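Long-range contacts in PTS-dependent dihydroxyacetone kinase operon regulatory protein (Escherichia coli, PDB 4LRZ), which positively regulates transcription of the dhaKLM operon from a sigma-70 promoter and represses its own expression: residues R29-V34 with H135-L140; K129-Q134 with C165-T170; Q95-L100 with W141-C146. All coordinates share one frame; numbering follows the deposited sequence.

Interaction 1: residues R29-V34 with H135-L140; sequences RETWNV and HFKQVL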
loop_
_atom_site.group_PDB
_atom_site.type_symbol
_atom_site.label_atom_id
_atom_site.label_comp_id
_atom_site.label_asym_id
_atom_site.label_seq_id
_atom_site.Cartn_x
_atom_site.Cartn_y
_atom_site.Cartn_z
ATOM N N ARG F 29 -18.124 -34.904 18.966
ATOM C CA ARG F 29 -18.719 -33.641 19.378
ATOM C C ARG F 29 -18.517 -33.301 20.857
ATOM O O ARG F 29 -18.429 -32.125 21.214
ATOM C CB ARG F 29 -20.208 -33.604 19.003
ATOM C CG ARG F 29 -20.449 -33.583 17.472
ATOM C CD ARG F 29 -21.916 -33.448 17.074
ATOM N NE ARG F 29 -22.211 -32.252 16.266
ATOM C CZ ARG F 29 -22.329 -31.012 16.749
ATOM N NH1 ARG F 29 -22.141 -30.785 18.053
ATOM N NH2 ARG F 29 -22.617 -29.990 15.940
ATOM N N GLU F 30 -18.435 -34.294 21.731
ATOM C CA GLU F 30 -18.434 -33.950 23.165
ATOM C C GLU F 30 -17.068 -33.913 23.818
ATOM O O GLU F 30 -16.982 -33.585 24.978
ATOM C CB GLU F 30 -19.371 -34.840 24.003
ATOM C CG GLU F 30 -20.335 -35.708 23.196
ATOM C CD GLU F 30 -19.594 -36.712 22.318
ATOM O OE1 GLU F 30 -18.625 -37.336 22.826
ATOM O OE2 GLU F 30 -19.979 -36.853 21.126
ATOM N N THR F 31 -16.007 -34.270 23.110
ATOM C CA THR F 31 -14.713 -34.339 23.775
ATOM C C THR F 31 -14.006 -33.002 23.722
ATOM O O THR F 31 -14.213 -32.206 22.786
ATOM C CB THR F 31 -13.799 -35.420 23.191
ATOM O OG1 THR F 31 -13.744 -35.277 21.762
ATOM C CG2 THR F 31 -14.311 -36.880 23.592
ATOM N N TRP F 32 -13.183 -32.752 24.737
ATOM C CA TRP F 32 -12.339 -31.562 24.782
ATOM C C TRP F 32 -11.207 -31.862 25.724
ATOM O O TRP F 32 -11.420 -32.417 26.799
ATOM C CB TRP F 32 -13.123 -30.320 25.259
ATOM C CG TRP F 32 -12.423 -28.997 25.004
ATOM C CD1 TRP F 32 -11.641 -28.298 25.884
ATOM C CD2 TRP F 32 -12.449 -28.220 23.788
ATOM N NE1 TRP F 32 -11.189 -27.127 25.302
ATOM C CE2 TRP F 32 -11.665 -27.051 24.019
ATOM C CE3 TRP F 32 -13.077 -28.380 22.542
ATOM C CZ2 TRP F 32 -11.467 -26.062 23.039
ATOM C CZ3 TRP F 32 -12.882 -27.384 21.562
ATOM C CH2 TRP F 32 -12.084 -26.239 21.827
ATOM N N ASN F 33 -9.998 -31.512 25.304
ATOM C CA ASN F 33 -8.834 -31.720 26.123
ATOM C C ASN F 33 -7.856 -30.571 26.051
ATOM O O ASN F 33 -8.110 -29.558 25.447
ATOM C CB ASN F 33 -8.128 -33.007 25.726
ATOM C CG ASN F 33 -7.689 -33.818 26.937
ATOM O OD1 ASN F 33 -6.739 -33.453 27.636
ATOM N ND2 ASN F 33 -8.378 -34.921 27.184
ATOM N N VAL F 34 -6.752 -30.756 26.749
ATOM C CA VAL F 34 -5.563 -29.945 26.727
ATOM C C VAL F 34 -5.182 -29.517 25.288
ATOM O O VAL F 34 -5.219 -30.328 24.353
ATOM C CB VAL F 34 -4.497 -30.836 27.366
ATOM C CG1 VAL F 34 -3.179 -30.659 26.719
ATOM C CG2 VAL F 34 -4.449 -30.653 28.905
ATOM N N HIS F 135 -20.754 -24.970 15.557
ATOM C CA HIS F 135 -19.455 -25.494 15.957
ATOM C C HIS F 135 -19.565 -27.027 16.172
ATOM O O HIS F 135 -20.548 -27.515 16.728
ATOM C CB HIS F 135 -18.934 -24.802 17.220
ATOM C CG HIS F 135 -18.524 -23.367 17.002
ATOM N ND1 HIS F 135 -19.186 -22.305 17.578
ATOM C CD2 HIS F 135 -17.511 -22.828 16.282
ATOM C CE1 HIS F 135 -18.634 -21.175 17.178
ATOM N NE2 HIS F 135 -17.601 -21.469 16.411
ATOM N N PHE F 136 -18.561 -27.783 15.741
ATOM C CA PHE F 136 -18.609 -29.242 15.936
ATOM C C PHE F 136 -18.559 -29.617 17.423
ATOM O O PHE F 136 -19.383 -30.389 17.913
ATOM C CB PHE F 136 -17.488 -29.909 15.160
ATOM C CG PHE F 136 -17.562 -31.421 15.150
ATOM C CD1 PHE F 136 -18.410 -32.090 14.243
ATOM C CD2 PHE F 136 -16.778 -32.183 16.029
ATOM C CE1 PHE F 136 -18.472 -33.484 14.208
ATOM C CE2 PHE F 136 -16.835 -33.594 15.988
ATOM C CZ PHE F 136 -17.689 -34.231 15.086
ATOM N N LYS F 137 -17.598 -29.044 18.128
ATOM C CA LYS F 137 -17.354 -29.288 19.545
ATOM C C LYS F 137 -18.328 -28.542 20.404
ATOM O O LYS F 137 -18.444 -27.324 20.275
ATOM C CB LYS F 137 -15.950 -28.802 19.914
ATOM C CG LYS F 137 -14.858 -29.533 19.203
ATOM C CD LYS F 137 -14.879 -30.988 19.553
ATOM C CE LYS F 137 -13.496 -31.590 19.463
ATOM N NZ LYS F 137 -13.430 -32.953 20.095
ATOM N N GLN F 138 -18.985 -29.268 21.314
ATOM C CA GLN F 138 -19.970 -28.692 22.246
ATOM C C GLN F 138 -19.403 -27.606 23.151
ATOM O O GLN F 138 -20.142 -26.726 23.603
ATOM C CB GLN F 138 -20.606 -29.776 23.130
ATOM C CG GLN F 138 -21.762 -30.517 22.455
ATOM C CD GLN F 138 -22.081 -31.897 23.096
ATOM O OE1 GLN F 138 -21.755 -32.170 24.266
ATOM N NE2 GLN F 138 -22.729 -32.762 22.312
ATOM N N VAL F 139 -18.106 -27.680 23.434
ATOM C CA VAL F 139 -17.470 -26.705 24.314
ATOM C C VAL F 139 -17.566 -25.288 23.715
ATOM O O VAL F 139 -17.641 -24.299 24.455
ATOM C CB VAL F 139 -16.013 -27.145 24.672
ATOM C CG1 VAL F 139 -15.159 -25.962 25.090
ATOM C CG2 VAL F 139 -16.066 -28.181 25.783
ATOM N N LEU F 140 -17.652 -25.207 22.388
ATOM C CA LEU F 140 -17.731 -23.921 21.689
ATOM C C LEU F 140 -19.140 -23.374 21.461
ATOM O O LEU F 140 -19.282 -22.296 20.881
ATOM C CB LEU F 140 -16.957 -23.977 20.361
ATOM C CG LEU F 140 -15.449 -24.273 20.499
ATOM C CD1 LEU F 140 -14.752 -24.235 19.144
ATOM C CD2 LEU F 140 -14.736 -23.325 21.498
HETATM O O HOH W 1 -16.626 -30.634 22.901
#
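The two segments run roughly in the same direction and diverge after Arg-29 and Lys-137. Their backbones come closest at this pair, where the CA atoms are 4.6 Å apart. Neither segment forms a strand here. Segment 29-34 belongs to the loop between helix 14-26 and helix 40-49. Segment 135-140 is part of the GAF domain, in the connection from strand 128-131 to strand 143-151, and turns into a 3-10 segment at Gln-138. Gln-138 N donates to Arg-29 O at 2.9 Å. This bond is nearly straight, 173° at the hydrogen, and lies in the carbonyl plane. A water adds to it: it donates to Arg-29 O and Thr-31 O and takes a weak bond from Val-139 N.

Arg-29 crosses the Phe-136 ring obliquely. Its CG sits over the centre of the ring, 3.8 Å from the centroid, in a CH-pi contact. The chain then bends at chi3 (120°), so that Phe-136 O lies over one face of the guanidinium. NH2 makes a weak hydrogen bond of 3.3 Å to His-135 O, which also accepts from Trp-141 NE1. Trp-20 adds a cation-pi contact to this arginine.

Trp-32 has CG anti to the backbone N (chi1 -165°), which turns the indole to Val-139. Val-139 CG1 lies over the five-membered ring, 3.9 Å from its centroid, and CG2 meets Trp-32 CB. Lys-137 CG meets the ring at its edge, in plane, 3.8 Å from Trp-32 CZ3. Trp-32 NE1 is hydrogen-bonded to Leu-100 O. Lys-137 bends at chi2, and its ammonium returns to the loop, where two backbone carbonyls grip it. One is Lys-28 O. The other is Thr-31 O, 2.9 Å from Lys-137 NZ, which approaches from above the carbonyl plane.

Interaction 2: residues K129-Q134 with C165-T170; sequences KTMADQ and CPVEQT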
loop_
_atom_site.group_PDB
_atom_site.type_symbol
_atom_site.label_atom_id
_atom_site.label_comp_id
_atom_site.label_asym_id
_atom_site.label_seq_id
_atom_site.Cartn_x
_atom_site.Cartn_y
_atom_site.Cartn_z
ATOM N N LYS F 129 -18.043 -16.680 9.675
ATOM C CA LYS F 129 -18.541 -16.611 11.044
ATOM C C LYS F 129 -19.209 -17.929 11.463
ATOM O O LYS F 129 -20.092 -18.407 10.766
ATOM C CB LYS F 129 -19.621 -15.546 11.118
ATOM C CG LYS F 129 -20.215 -15.363 12.517
ATOM C CD LYS F 129 -21.344 -14.311 12.496
ATOM C CE LYS F 129 -21.716 -13.894 13.897
ATOM N NZ LYS F 129 -22.312 -12.497 13.924
ATOM N N THR F 130 -18.858 -18.475 12.623
ATOM C CA THR F 130 -19.549 -19.667 13.122
ATOM C C THR F 130 -20.061 -19.338 14.534
ATOM O O THR F 130 -19.354 -18.671 15.305
ATOM C CB THR F 130 -18.622 -20.885 13.161
ATOM O OG1 THR F 130 -17.469 -20.561 13.919
ATOM C CG2 THR F 130 -18.128 -21.286 11.765
ATOM N N MET F 131 -21.289 -19.747 14.850
ATOM C CA MET F 131 -21.910 -19.431 16.147
ATOM C C MET F 131 -22.520 -20.678 16.757
ATOM O O MET F 131 -22.995 -21.510 16.036
ATOM C CB MET F 131 -23.090 -18.455 15.988
ATOM C CG MET F 131 -22.808 -17.224 15.187
ATOM S SD MET F 131 -24.316 -16.227 15.119
ATOM C CE MET F 131 -24.745 -16.114 16.859
ATOM N N ALA F 132 -22.529 -20.764 18.082
ATOM C CA ALA F 132 -23.310 -21.726 18.826
ATOM C C ALA F 132 -23.060 -23.131 18.268
ATOM O O ALA F 132 -21.893 -23.497 18.055
ATOM C CB ALA F 132 -24.779 -21.342 18.762
ATOM N N ASP F 133 -24.140 -23.858 17.975
ATOM C CA ASP F 133 -24.084 -25.267 17.565
ATOM C C ASP F 133 -23.751 -25.528 16.084
ATOM O O ASP F 133 -23.788 -26.689 15.647
ATOM C CB ASP F 133 -25.354 -26.037 18.015
ATOM C CG ASP F 133 -26.642 -25.552 17.340
ATOM O OD1 ASP F 133 -26.726 -24.387 16.871
ATOM O OD2 ASP F 133 -27.607 -26.353 17.308
ATOM N N GLN F 134 -23.410 -24.470 15.327
ATOM C CA GLN F 134 -22.666 -24.674 14.056
ATOM C C GLN F 134 -21.275 -25.237 14.355
ATOM O O GLN F 134 -20.663 -25.859 13.484
ATOM C CB GLN F 134 -22.470 -23.369 13.253
ATOM C CG GLN F 134 -23.740 -22.656 12.833
ATOM C CD GLN F 134 -23.442 -21.289 12.186
ATOM O OE1 GLN F 134 -22.653 -20.507 12.712
ATOM N NE2 GLN F 134 -24.056 -21.014 11.045
ATOM N N CYS F 165 -16.293 -13.970 20.804
ATOM C CA CYS F 165 -17.193 -13.398 21.803
ATOM C C CYS F 165 -18.281 -14.358 22.232
ATOM O O CYS F 165 -18.672 -15.215 21.442
ATOM C CB CYS F 165 -17.831 -12.082 21.308
ATOM S SG CYS F 165 -19.107 -12.187 20.031
ATOM N N PRO F 166 -18.803 -14.200 23.477
ATOM C CA PRO F 166 -19.974 -15.004 23.876
ATOM C C PRO F 166 -21.058 -14.897 22.816
ATOM O O PRO F 166 -21.285 -13.816 22.260
ATOM C CB PRO F 166 -20.409 -14.385 25.207
ATOM C CG PRO F 166 -19.188 -13.774 25.775
ATOM C CD PRO F 166 -18.285 -13.391 24.598
ATOM N N VAL F 167 -21.669 -16.025 22.493
ATOM C CA VAL F 167 -22.604 -16.099 21.382
ATOM C C VAL F 167 -23.758 -15.069 21.492
ATOM O O VAL F 167 -24.133 -14.459 20.489
ATOM C CB VAL F 167 -23.112 -17.575 21.170
ATOM C CG1 VAL F 167 -24.167 -17.942 22.164
ATOM C CG2 VAL F 167 -23.616 -17.769 19.762
ATOM N N GLU F 168 -24.292 -14.857 22.698
ATOM C CA GLU F 168 -25.390 -13.893 22.897
ATOM C C GLU F 168 -25.017 -12.423 22.595
ATOM O O GLU F 168 -25.895 -11.601 22.360
ATOM C CB GLU F 168 -26.029 -14.025 24.307
ATOM C CG GLU F 168 -25.222 -13.374 25.497
ATOM C CD GLU F 168 -24.149 -14.309 26.167
ATOM O OE1 GLU F 168 -23.924 -15.480 25.707
ATOM O OE2 GLU F 168 -23.533 -13.843 27.172
ATOM N N GLN F 169 -23.725 -12.100 22.584
ATOM C CA GLN F 169 -23.295 -10.721 22.345
ATOM C C GLN F 169 -22.740 -10.425 20.952
ATOM O O GLN F 169 -22.167 -9.363 20.728
ATOM C CB GLN F 169 -22.245 -10.334 23.362
ATOM C CG GLN F 169 -22.731 -10.342 24.774
ATOM C CD GLN F 169 -21.596 -10.116 25.713
ATOM O OE1 GLN F 169 -20.825 -9.152 25.565
ATOM N NE2 GLN F 169 -21.452 -11.010 26.681
ATOM N N THR F 170 -22.901 -11.353 20.022
ATOM C CA THR F 170 -22.378 -11.161 18.680
ATOM C C THR F 170 -22.990 -9.904 18.065
ATOM O O THR F 170 -24.107 -9.576 18.381
ATOM C CB THR F 170 -22.599 -12.416 17.801
ATOM O OG1 THR F 170 -21.778 -12.312 16.625
ATOM C CG2 THR F 170 -24.075 -12.583 17.416
#
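No aromatic ring takes part between these two segments. The flat group to note is the side-chain amide of Gln-134, inside segment 129-134. Met-131 N donates to Gln-134 OE1 at 2.6 Å and lies in the plane of that side-chain carbonyl. Gln-134 N in turn bonds back to Met-131 O. This pair of bonds closes the turn that follows strand 128-131 and fixes the backbone from which Met-131 projects.

Across the contact, one polar bond and one small apolar cluster do the work. Lys-129 is fully extended, with CG anti to the backbone N (chi1 -179°). It meets Thr-170 tip to tip, and NZ donates to Thr-170 OG1 at 2.8 Å. The threonine has OG1 anti to its own N (chi1 -165°), which turns the hydroxyl to the lysine. Its CG2 meets the methionine instead. Met-131 bends only at chi3 (52°), so that CE turns to the other segment. There CE lies 3.5 Å from Val-167 CG2 and 3.6 Å from Thr-170 CG2. Met-131 crosses Val-167 at about a right angle but reaches Thr-170 end to end. Val-167 points CG2 at the turn; this methyl also touches Ala-132, 3.9 Å from Ala-132 CB and 3.6 Å from Ala-132 N.

The contact lies at the surface of the GAF domain. Strands 128-131 and 157-166 are not neighbours in its antiparallel sheet. Strand 143-151 runs between them and is hydrogen-bonded to both through the backbone: Phe-145 with Thr-130 on one side, Ala-144 with Cys-165 on the other. The side chains of Lys-129 and Thr-170 therefore meet across the middle strand, where Thr-170 touches Ala-144, while Lys-129 also packs on Leu-175 of the long helix 174-211.

Interaction 3: residues Q95-L100 with W141-C146; sequences QQLSAL and WNWAFC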
loop_
_atom_site.group_PDB
_atom_site.type_symbol
_atom_site.label_atom_id
_atom_site.label_comp_id
_atom_site.label_asym_id
_atom_site.label_seq_id
_atom_site.Cartn_x
_atom_site.Cartn_y
_atom_site.Cartn_z
ATOM N N GLN F 95 -9.265 -14.470 29.627
ATOM C CA GLN F 95 -9.093 -15.549 30.590
ATOM C C GLN F 95 -10.032 -16.730 30.326
ATOM O O GLN F 95 -9.592 -17.866 30.450
ATOM C CB GLN F 95 -9.059 -15.103 32.082
ATOM C CG GLN F 95 -10.408 -14.879 32.787
ATOM C CD GLN F 95 -11.143 -16.151 33.294
ATOM O OE1 GLN F 95 -10.570 -17.254 33.362
ATOM N NE2 GLN F 95 -12.431 -15.980 33.670
ATOM N N GLN F 96 -11.287 -16.481 29.940
ATOM C CA GLN F 96 -12.207 -17.579 29.593
ATOM C C GLN F 96 -11.727 -18.432 28.389
ATOM O O GLN F 96 -11.788 -19.668 28.417
ATOM C CB GLN F 96 -13.622 -17.068 29.352
ATOM C CG GLN F 96 -14.214 -16.345 30.556
ATOM C CD GLN F 96 -15.541 -15.632 30.270
ATOM O OE1 GLN F 96 -16.004 -15.562 29.127
ATOM N NE2 GLN F 96 -16.167 -15.105 31.325
ATOM N N LEU F 97 -11.222 -17.783 27.348
ATOM C CA LEU F 97 -10.718 -18.495 26.182
ATOM C C LEU F 97 -9.447 -19.259 26.527
ATOM O O LEU F 97 -9.212 -20.365 26.040
ATOM C CB LEU F 97 -10.476 -17.524 25.024
ATOM C CG LEU F 97 -11.794 -17.017 24.470
ATOM C CD1 LEU F 97 -11.560 -15.749 23.618
ATOM C CD2 LEU F 97 -12.471 -18.158 23.707
ATOM N N SER F 98 -8.657 -18.670 27.417
ATOM C CA SER F 98 -7.456 -19.284 27.952
ATOM C C SER F 98 -7.825 -20.550 28.785
ATOM O O SER F 98 -7.210 -21.585 28.630
ATOM C CB SER F 98 -6.668 -18.236 28.741
ATOM O OG SER F 98 -5.557 -18.799 29.410
ATOM N N ALA F 99 -8.868 -20.482 29.600
ATOM C CA ALA F 99 -9.376 -21.665 30.308
ATOM C C ALA F 99 -9.762 -22.822 29.362
ATOM O O ALA F 99 -9.599 -23.984 29.707
ATOM C CB ALA F 99 -10.567 -21.300 31.252
ATOM N N LEU F 100 -10.259 -22.504 28.177
ATOM C CA LEU F 100 -10.594 -23.528 27.197
ATOM C C LEU F 100 -9.400 -24.035 26.414
ATOM O O LEU F 100 -9.578 -24.908 25.552
ATOM C CB LEU F 100 -11.642 -23.015 26.201
ATOM C CG LEU F 100 -12.969 -22.569 26.808
ATOM C CD1 LEU F 100 -13.910 -22.118 25.710
ATOM C CD2 LEU F 100 -13.590 -23.708 27.644
ATOM N N TRP F 141 -20.167 -24.081 21.930
ATOM C CA TRP F 141 -21.558 -23.654 21.689
ATOM C C TRP F 141 -21.925 -22.320 22.357
ATOM O O TRP F 141 -22.895 -21.690 21.980
ATOM C CB TRP F 141 -22.554 -24.744 22.073
ATOM C CG TRP F 141 -22.551 -25.968 21.118
ATOM C CD1 TRP F 141 -21.633 -26.254 20.131
ATOM C CD2 TRP F 141 -23.499 -27.058 21.099
ATOM N NE1 TRP F 141 -21.956 -27.430 19.505
ATOM C CE2 TRP F 141 -23.091 -27.948 20.072
ATOM C CE3 TRP F 141 -24.650 -27.368 21.852
ATOM C CZ2 TRP F 141 -23.795 -29.133 19.776
ATOM C CZ3 TRP F 141 -25.355 -28.557 21.560
ATOM C CH2 TRP F 141 -24.922 -29.421 20.530
ATOM N N ASN F 142 -21.139 -21.911 23.339
ATOM C CA ASN F 142 -21.318 -20.615 23.963
ATOM C C ASN F 142 -20.635 -19.460 23.260
ATOM O O ASN F 142 -20.824 -18.333 23.669
ATOM C CB ASN F 142 -20.844 -20.679 25.410
ATOM C CG ASN F 142 -21.693 -21.571 26.210
ATOM O OD1 ASN F 142 -21.253 -22.644 26.625
ATOM N ND2 ASN F 142 -22.970 -21.199 26.353
ATOM N N TRP F 143 -19.870 -19.762 22.209
ATOM C CA TRP F 143 -19.042 -18.804 21.497
ATOM C C TRP F 143 -19.510 -18.532 20.077
ATOM O O TRP F 143 -20.157 -19.384 19.436
ATOM C CB TRP F 143 -17.578 -19.269 21.510
ATOM C CG TRP F 143 -17.110 -19.317 22.875
ATOM C CD1 TRP F 143 -17.273 -20.342 23.764
ATOM C CD2 TRP F 143 -16.533 -18.243 23.608
ATOM N NE1 TRP F 143 -16.783 -19.988 24.999
ATOM C CE2 TRP F 143 -16.316 -18.705 24.931
ATOM C CE3 TRP F 143 -16.157 -16.938 23.277
ATOM C CZ2 TRP F 143 -15.747 -17.911 25.912
ATOM C CZ3 TRP F 143 -15.568 -16.166 24.238
ATOM C CH2 TRP F 143 -15.372 -16.649 25.545
ATOM N N ALA F 144 -19.213 -17.314 19.627
ATOM C CA ALA F 144 -19.279 -16.922 18.243
ATOM C C ALA F 144 -17.831 -16.641 17.791
ATOM O O ALA F 144 -17.068 -16.008 18.531
ATOM C CB ALA F 144 -20.146 -15.644 18.092
ATOM N N PHE F 145 -17.446 -17.087 16.594
ATOM C CA PHE F 145 -16.143 -16.711 16.012
ATOM C C PHE F 145 -16.339 -16.063 14.634
ATOM O O PHE F 145 -17.197 -16.495 13.869
ATOM C CB PHE F 145 -15.201 -17.922 15.915
ATOM C CG PHE F 145 -14.700 -18.409 17.250
ATOM C CD1 PHE F 145 -13.540 -17.888 17.811
ATOM C CD2 PHE F 145 -15.380 -19.362 17.954
ATOM C CE1 PHE F 145 -13.076 -18.335 19.062
ATOM C CE2 PHE F 145 -14.927 -19.802 19.196
ATOM C CZ PHE F 145 -13.789 -19.303 19.739
ATOM N N CYS F 146 -15.606 -14.994 14.356
ATOM C CA CYS F 146 -15.520 -14.459 13.008
ATOM C C CYS F 146 -14.059 -14.499 12.623
ATOM O O CYS F 146 -13.176 -14.228 13.451
ATOM C CB CYS F 146 -15.950 -12.987 12.959
ATOM S SG CYS F 146 -17.661 -12.682 13.418
#
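The apolar packing centres on Trp-143. Its CG is anti to the carbonyl carbon, which sends the indole to helix 91-99. Leu-97 covers one face of the ring. Its CD2 makes a CH-pi contact with the six-membered ring, 3.7 Å from the centroid and 9° off the normal. The same methyl reaches Phe-145, with CD2 4.3 Å from Phe-145 CZ. Leu-100 meets the indole tip to tip, its CD1 3.6 Å from Trp-143 NE1.

No hydrogen bond joins the segments. Gln-96 is extended beyond CG and makes only a van der Waals contact, with OE1 3.8 Å from Trp-143 CH2. Its amide plane stands 79° from the indole plane.

An alanine in place of Trp-143 would remove the ring that Leu-97, Leu-100 and Gln-96 touch, and would probably loosen the packing of the helix on the sheet.

Helix 95-99 and strand 143-146 cross at -98°, with axes 12.5 Å apart. Leu-97 also touches Ala-74, Phe-76 and Ala-164 on other strands, while Cys-146 packs on helix 174-211. This is the layered GAF fold, an antiparallel sheet with helices packed against it.

Overall arrangement
The three contacts cluster where the N-terminal loop packs on the GAF domain, probably part of the sensor region. Centres of interactions 2 and 3 are about 9 Å apart, those of 1 and 3 about 11 Å, and those of 1 and 2 about 14 Å. The chain supplies 29-34 first, then 95-100, then the unbroken run 129-146, and last 165-170. That run gives one segment to each contact. Interactions 2 and 3 share the sheet through strands 128-131, 143-151 and 157-166. Interaction 1 joins the N-terminal loop to the connection between the first two of these strands. Together they tie the N-terminal loop, helix 91-99 and the sheet into one unit.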